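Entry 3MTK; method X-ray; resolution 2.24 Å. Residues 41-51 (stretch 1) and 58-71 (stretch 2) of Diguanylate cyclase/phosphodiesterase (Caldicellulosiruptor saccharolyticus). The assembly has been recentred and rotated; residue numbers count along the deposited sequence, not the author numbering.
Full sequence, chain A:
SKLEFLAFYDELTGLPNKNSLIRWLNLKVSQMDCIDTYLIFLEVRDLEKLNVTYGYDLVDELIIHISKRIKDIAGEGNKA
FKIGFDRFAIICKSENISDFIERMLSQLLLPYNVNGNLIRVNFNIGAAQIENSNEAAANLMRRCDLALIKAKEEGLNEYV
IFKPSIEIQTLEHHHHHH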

# COMPACT_ATOMS: atom_id res chain seq x y z
N PHE A 41 -3.04 3.48 -0.85
CA PHE A 41 -3.48 2.10 -0.73
C PHE A 41 -3.05 1.31 -1.97
O PHE A 41 -3.41 1.66 -3.09
CB PHE A 41 -5.02 2.06 -0.60
CG PHE A 41 -5.53 2.12 0.82
CD1 PHE A 41 -4.68 2.39 1.88
CD2 PHE A 41 -6.88 1.93 1.08
CE1 PHE A 41 -5.16 2.47 3.20
CE2 PHE A 41 -7.38 2.01 2.39
CZ PHE A 41 -6.52 2.28 3.46
N LEU A 42 -2.26 0.26 -1.77
CA LEU A 42 -1.83 -0.56 -2.90
C LEU A 42 -2.44 -1.94 -2.76
O LEU A 42 -2.32 -2.59 -1.71
CB LEU A 42 -0.31 -0.72 -2.96
CG LEU A 42 0.65 0.43 -3.23
CD1 LEU A 42 0.90 1.22 -1.93
CD2 LEU A 42 1.96 -0.16 -3.72
N GLU A 43 -3.06 -2.41 -3.83
CA GLU A 43 -3.67 -3.73 -3.80
C GLU A 43 -2.97 -4.67 -4.78
O GLU A 43 -2.76 -4.33 -5.95
CB GLU A 43 -5.16 -3.63 -4.13
CG GLU A 43 -5.88 -4.97 -4.03
CD GLU A 43 -7.38 -4.86 -4.25
OE1 GLU A 43 -7.94 -3.80 -3.92
OE2 GLU A 43 -7.99 -5.84 -4.72
N VAL A 44 -2.60 -5.85 -4.30
CA VAL A 44 -1.95 -6.85 -5.15
C VAL A 44 -3.09 -7.58 -5.85
O VAL A 44 -3.91 -8.23 -5.20
CB VAL A 44 -1.14 -7.85 -4.32
CG1 VAL A 44 -0.31 -8.70 -5.24
CG2 VAL A 44 -0.26 -7.11 -3.33
N ARG A 45 -3.16 -7.49 -7.18
CA ARG A 45 -4.26 -8.14 -7.90
C ARG A 45 -4.16 -9.66 -8.05
O ARG A 45 -3.07 -10.24 -8.09
CB ARG A 45 -4.42 -7.51 -9.28
CG ARG A 45 -4.65 -6.00 -9.28
CD ARG A 45 -5.80 -5.61 -8.39
NE ARG A 45 -7.03 -6.33 -8.72
CZ ARG A 45 -7.82 -6.04 -9.75
NH1 ARG A 45 -7.53 -5.04 -10.56
NH2 ARG A 45 -8.91 -6.77 -9.97
N ASP A 46 -5.32 -10.29 -8.12
CA ASP A 46 -5.45 -11.73 -8.31
C ASP A 46 -4.53 -12.62 -7.50
O ASP A 46 -4.02 -13.63 -7.98
CB ASP A 46 -5.30 -12.03 -9.80
CG ASP A 46 -6.20 -11.14 -10.64
OD1 ASP A 46 -7.43 -11.17 -10.42
OD2 ASP A 46 -5.67 -10.41 -11.51
N LEU A 47 -4.35 -12.25 -6.23
CA LEU A 47 -3.51 -12.99 -5.30
C LEU A 47 -4.11 -14.38 -5.00
O LEU A 47 -3.38 -15.30 -4.64
CB LEU A 47 -3.35 -12.17 -4.02
CG LEU A 47 -2.18 -12.37 -3.06
CD1 LEU A 47 -0.87 -12.25 -3.78
CD2 LEU A 47 -2.27 -11.30 -1.99
N GLU A 48 -5.43 -14.53 -5.14
CA GLU A 48 -6.08 -15.82 -4.89
C GLU A 48 -5.73 -16.81 -5.99
O GLU A 48 -5.42 -17.97 -5.71
CB GLU A 48 -7.62 -15.68 -4.84
CG GLU A 48 -8.16 -14.87 -3.66
CD GLU A 48 -9.69 -14.97 -3.53
OE1 GLU A 48 -10.40 -14.81 -4.55
OE2 GLU A 48 -10.18 -15.19 -2.39
N LYS A 49 -5.81 -16.37 -7.23
CA LYS A 49 -5.49 -17.24 -8.35
C LYS A 49 -4.07 -17.73 -8.20
O LYS A 49 -3.73 -18.83 -8.63
CB LYS A 49 -5.63 -16.49 -9.68
CG LYS A 49 -6.99 -16.63 -10.35
CD LYS A 49 -8.11 -16.12 -9.47
CE LYS A 49 -9.44 -16.11 -10.21
NZ LYS A 49 -10.54 -15.59 -9.36
N LEU A 50 -3.23 -16.91 -7.58
CA LEU A 50 -1.83 -17.27 -7.37
C LEU A 50 -1.67 -18.32 -6.29
O LEU A 50 -0.81 -19.19 -6.39
CB LEU A 50 -1.01 -16.02 -7.01
CG LEU A 50 -0.04 -15.52 -8.09
CD1 LEU A 50 -0.70 -15.58 -9.46
CD2 LEU A 50 0.38 -14.10 -7.75
N ASN A 51 -2.49 -18.25 -5.25
CA ASN A 51 -2.40 -19.25 -4.19
C ASN A 51 -2.71 -20.59 -4.81
O ASN A 51 -2.11 -21.60 -4.48
CB ASN A 51 -3.37 -18.92 -3.06
CG ASN A 51 -2.75 -18.01 -2.02
OD1 ASN A 51 -3.41 -17.17 -1.42
ND2 ASN A 51 -1.45 -18.19 -1.80
N LEU A 58 4.58 -20.44 -1.44
CA LEU A 58 5.26 -19.63 -2.43
C LEU A 58 4.71 -18.19 -2.36
O LEU A 58 5.48 -17.23 -2.29
CB LEU A 58 5.00 -20.23 -3.82
CG LEU A 58 5.85 -19.76 -5.01
CD1 LEU A 58 5.59 -18.28 -5.28
CD2 LEU A 58 7.32 -20.02 -4.71
N VAL A 59 3.39 -18.07 -2.34
CA VAL A 59 2.73 -16.77 -2.31
C VAL A 59 3.01 -15.93 -1.07
O VAL A 59 3.00 -14.70 -1.14
CB VAL A 59 1.21 -16.92 -2.45
CG1 VAL A 59 0.54 -15.57 -2.33
CG2 VAL A 59 0.89 -17.56 -3.78
N ASP A 60 3.24 -16.58 0.07
CA ASP A 60 3.55 -15.82 1.27
C ASP A 60 4.95 -15.24 1.10
O ASP A 60 5.24 -14.14 1.57
CB ASP A 60 3.45 -16.70 2.51
CG ASP A 60 2.00 -17.04 2.88
OD1 ASP A 60 1.15 -16.13 2.79
OD2 ASP A 60 1.72 -18.19 3.25
N GLU A 61 5.81 -15.97 0.39
CA GLU A 61 7.16 -15.52 0.12
C GLU A 61 7.09 -14.32 -0.81
O GLU A 61 7.81 -13.34 -0.64
CB GLU A 61 7.98 -16.64 -0.53
CG GLU A 61 8.93 -17.36 0.41
CD GLU A 61 10.06 -16.46 0.88
OE1 GLU A 61 10.82 -15.98 0.01
OE2 GLU A 61 10.19 -16.23 2.10
N LEU A 62 6.21 -14.42 -1.79
CA LEU A 62 5.99 -13.35 -2.76
C LEU A 62 5.57 -12.06 -2.01
O LEU A 62 6.09 -10.97 -2.28
CB LEU A 62 4.87 -13.76 -3.70
CG LEU A 62 4.87 -13.28 -5.15
CD1 LEU A 62 3.42 -13.23 -5.60
CD2 LEU A 62 5.55 -11.92 -5.30
N ILE A 63 4.62 -12.20 -1.09
CA ILE A 63 4.12 -11.08 -0.30
C ILE A 63 5.29 -10.43 0.44
O ILE A 63 5.41 -9.20 0.46
CB ILE A 63 3.05 -11.54 0.73
CG1 ILE A 63 1.81 -12.06 0.01
CG2 ILE A 63 2.65 -10.38 1.64
CD1 ILE A 63 1.06 -11.00 -0.76
N ILE A 64 6.15 -11.25 1.04
CA ILE A 64 7.30 -10.69 1.74
C ILE A 64 8.11 -9.89 0.72
O ILE A 64 8.41 -8.72 0.94
CB ILE A 64 8.19 -11.78 2.37
CG1 ILE A 64 7.45 -12.45 3.54
CG2 ILE A 64 9.49 -11.17 2.88
CD1 ILE A 64 8.26 -13.54 4.24
N HIS A 65 8.46 -10.53 -0.39
CA HIS A 65 9.21 -9.85 -1.45
C HIS A 65 8.55 -8.52 -1.76
O HIS A 65 9.21 -7.48 -1.81
CB HIS A 65 9.24 -10.69 -2.72
CG HIS A 65 10.35 -11.69 -2.76
ND1 HIS A 65 10.53 -12.65 -1.78
CD2 HIS A 65 11.35 -11.88 -3.66
CE1 HIS A 65 11.58 -13.39 -2.08
NE2 HIS A 65 12.10 -12.94 -3.21
N ILE A 66 7.23 -8.54 -1.97
CA ILE A 66 6.52 -7.31 -2.28
C ILE A 66 6.68 -6.28 -1.17
O ILE A 66 7.01 -5.12 -1.45
CB ILE A 66 5.02 -7.56 -2.53
CG1 ILE A 66 4.84 -8.42 -3.78
CG2 ILE A 66 4.31 -6.24 -2.71
CD1 ILE A 66 3.41 -8.82 -4.06
N SER A 67 6.47 -6.68 0.07
CA SER A 67 6.58 -5.74 1.18
C SER A 67 7.95 -5.07 1.22
O SER A 67 8.04 -3.86 1.44
CB SER A 67 6.35 -6.44 2.52
OG SER A 67 7.39 -7.36 2.81
N LYS A 68 9.01 -5.84 0.99
CA LYS A 68 10.35 -5.27 1.02
C LYS A 68 10.57 -4.26 -0.10
O LYS A 68 11.18 -3.21 0.12
CB LYS A 68 11.39 -6.39 0.98
CG LYS A 68 11.32 -7.24 2.25
CD LYS A 68 12.39 -8.31 2.31
CE LYS A 68 12.22 -9.18 3.56
NZ LYS A 68 13.15 -10.35 3.54
N ARG A 69 10.08 -4.56 -1.29
CA ARG A 69 10.24 -3.63 -2.40
C ARG A 69 9.48 -2.33 -2.06
O ARG A 69 9.99 -1.23 -2.25
CB ARG A 69 9.71 -4.25 -3.69
CG ARG A 69 9.96 -3.44 -4.93
CD ARG A 69 9.64 -4.22 -6.23
NE ARG A 69 10.42 -5.45 -6.37
CZ ARG A 69 10.37 -6.25 -7.45
NH1 ARG A 69 9.59 -5.93 -8.48
NH2 ARG A 69 11.10 -7.36 -7.49
N ILE A 70 8.26 -2.47 -1.54
CA ILE A 70 7.47 -1.30 -1.18
C ILE A 70 8.27 -0.54 -0.12
O ILE A 70 8.48 0.66 -0.22
CB ILE A 70 6.11 -1.72 -0.56
CG1 ILE A 70 5.27 -2.48 -1.60
CG2 ILE A 70 5.37 -0.50 -0.08
CD1 ILE A 70 3.88 -2.84 -1.10
N LYS A 71 8.71 -1.26 0.89
CA LYS A 71 9.48 -0.66 1.96
C LYS A 71 10.71 0.04 1.37
O LYS A 71 11.08 1.12 1.81
CB LYS A 71 9.89 -1.76 2.96
CG LYS A 71 10.61 -1.28 4.19
CD LYS A 71 10.16 -2.06 5.44
CE LYS A 71 10.30 -3.58 5.30
NZ LYS A 71 11.70 -4.06 5.18
O HOH W 1 -1.21 -16.60 0.54

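The contact between these two stretches is a small, almost wholly apolar packing of a strand and the start of the helix that follows it against one face of helix 58-71, with no direct hydrogen bond across it and a single water bridging its polar end. It illustrates a general principle of packing: a helix can meet its neighbours largely through the periodicity of its aliphatic side chains.

The periodicity is easy to follow. Helix 58-71 presents Val59, Leu62, Ile63, Ile66 and Ile70, at positions that recur every three or four residues, with Leu62 and Ile63 adjacent, so that they line one side of the helix while its backbone hydrogen bonds are satisfied internally, as in Ile66 N to Leu62 O (2.7 Å) and Ile70 N to Ile66 O (2.9 Å). The strand obeys a different rule, alternation. Leu42 and Val44 point toward the helix, whereas Phe41 and Glu43 do not reach it. Leu42 and Val44 therefore meet two successive turns of the helix: Leu42 CD2 lies 4.2 Å from Ile70 CD1, and Val44 CG1 lies 3.9 Å from Ile66 CD1. The backbones stay well apart, with the CA atoms of Leu42 and Ile70 separated by 9.5 Å, and the branched side chains fill the space between them. Both isoleucines adopt the m,t rotamer, which brings CD1 to these two side chains.

Beyond the strand, the chain turns at Asp46, in the N-cap position but without a capping bond from its side chain, and enters helix 47-51. This segment runs at 138° to helix 58-71, and the axes approach to 10.1 Å. Leu47 contacts two residues of helix 58-71. Its CA-to-CB bond points sideways, but the end of the side chain comes nearer: Leu47 CD2 sits 3.6 Å from Ile63 CD1, and Leu47 CD1 touches both Ile63 CD1 (3.8 Å) and Val59 CG1 (3.9 Å). Ile63 also starts sideways and brings its end closer, in an m,m conformation. One turn on from Leu47, Leu50 points toward helix 58-71 and places CD2 3.8 Å from Leu62 CD1, while its CB lies 4.1 Å from Val59 CG2.

Val59 has the largest area covered by the other stretch. Its compact, β-branched side chain suits the place where the backbones draw closest in the register, 6.0 Å between its CA and that of Asn51. The fit is tight: Val59 CG2 is 3.5 Å from Leu50 O, and Val59 CB is only 3.0 Å from Asn51 ND2, a steric contact.

Asn51 supplies the polar element. Its amide nitrogen, ND2, donates to water 1 at 2.8 Å, and the same water donates to Asp60 OD1 at 3.3 Å. The water thus links the buried amide to a partly exposed carboxylate whose own side chain makes no direct contact. In all, 403 Å² is buried, both sides summed, a modest area in which most of the contacts are between aliphatic groups.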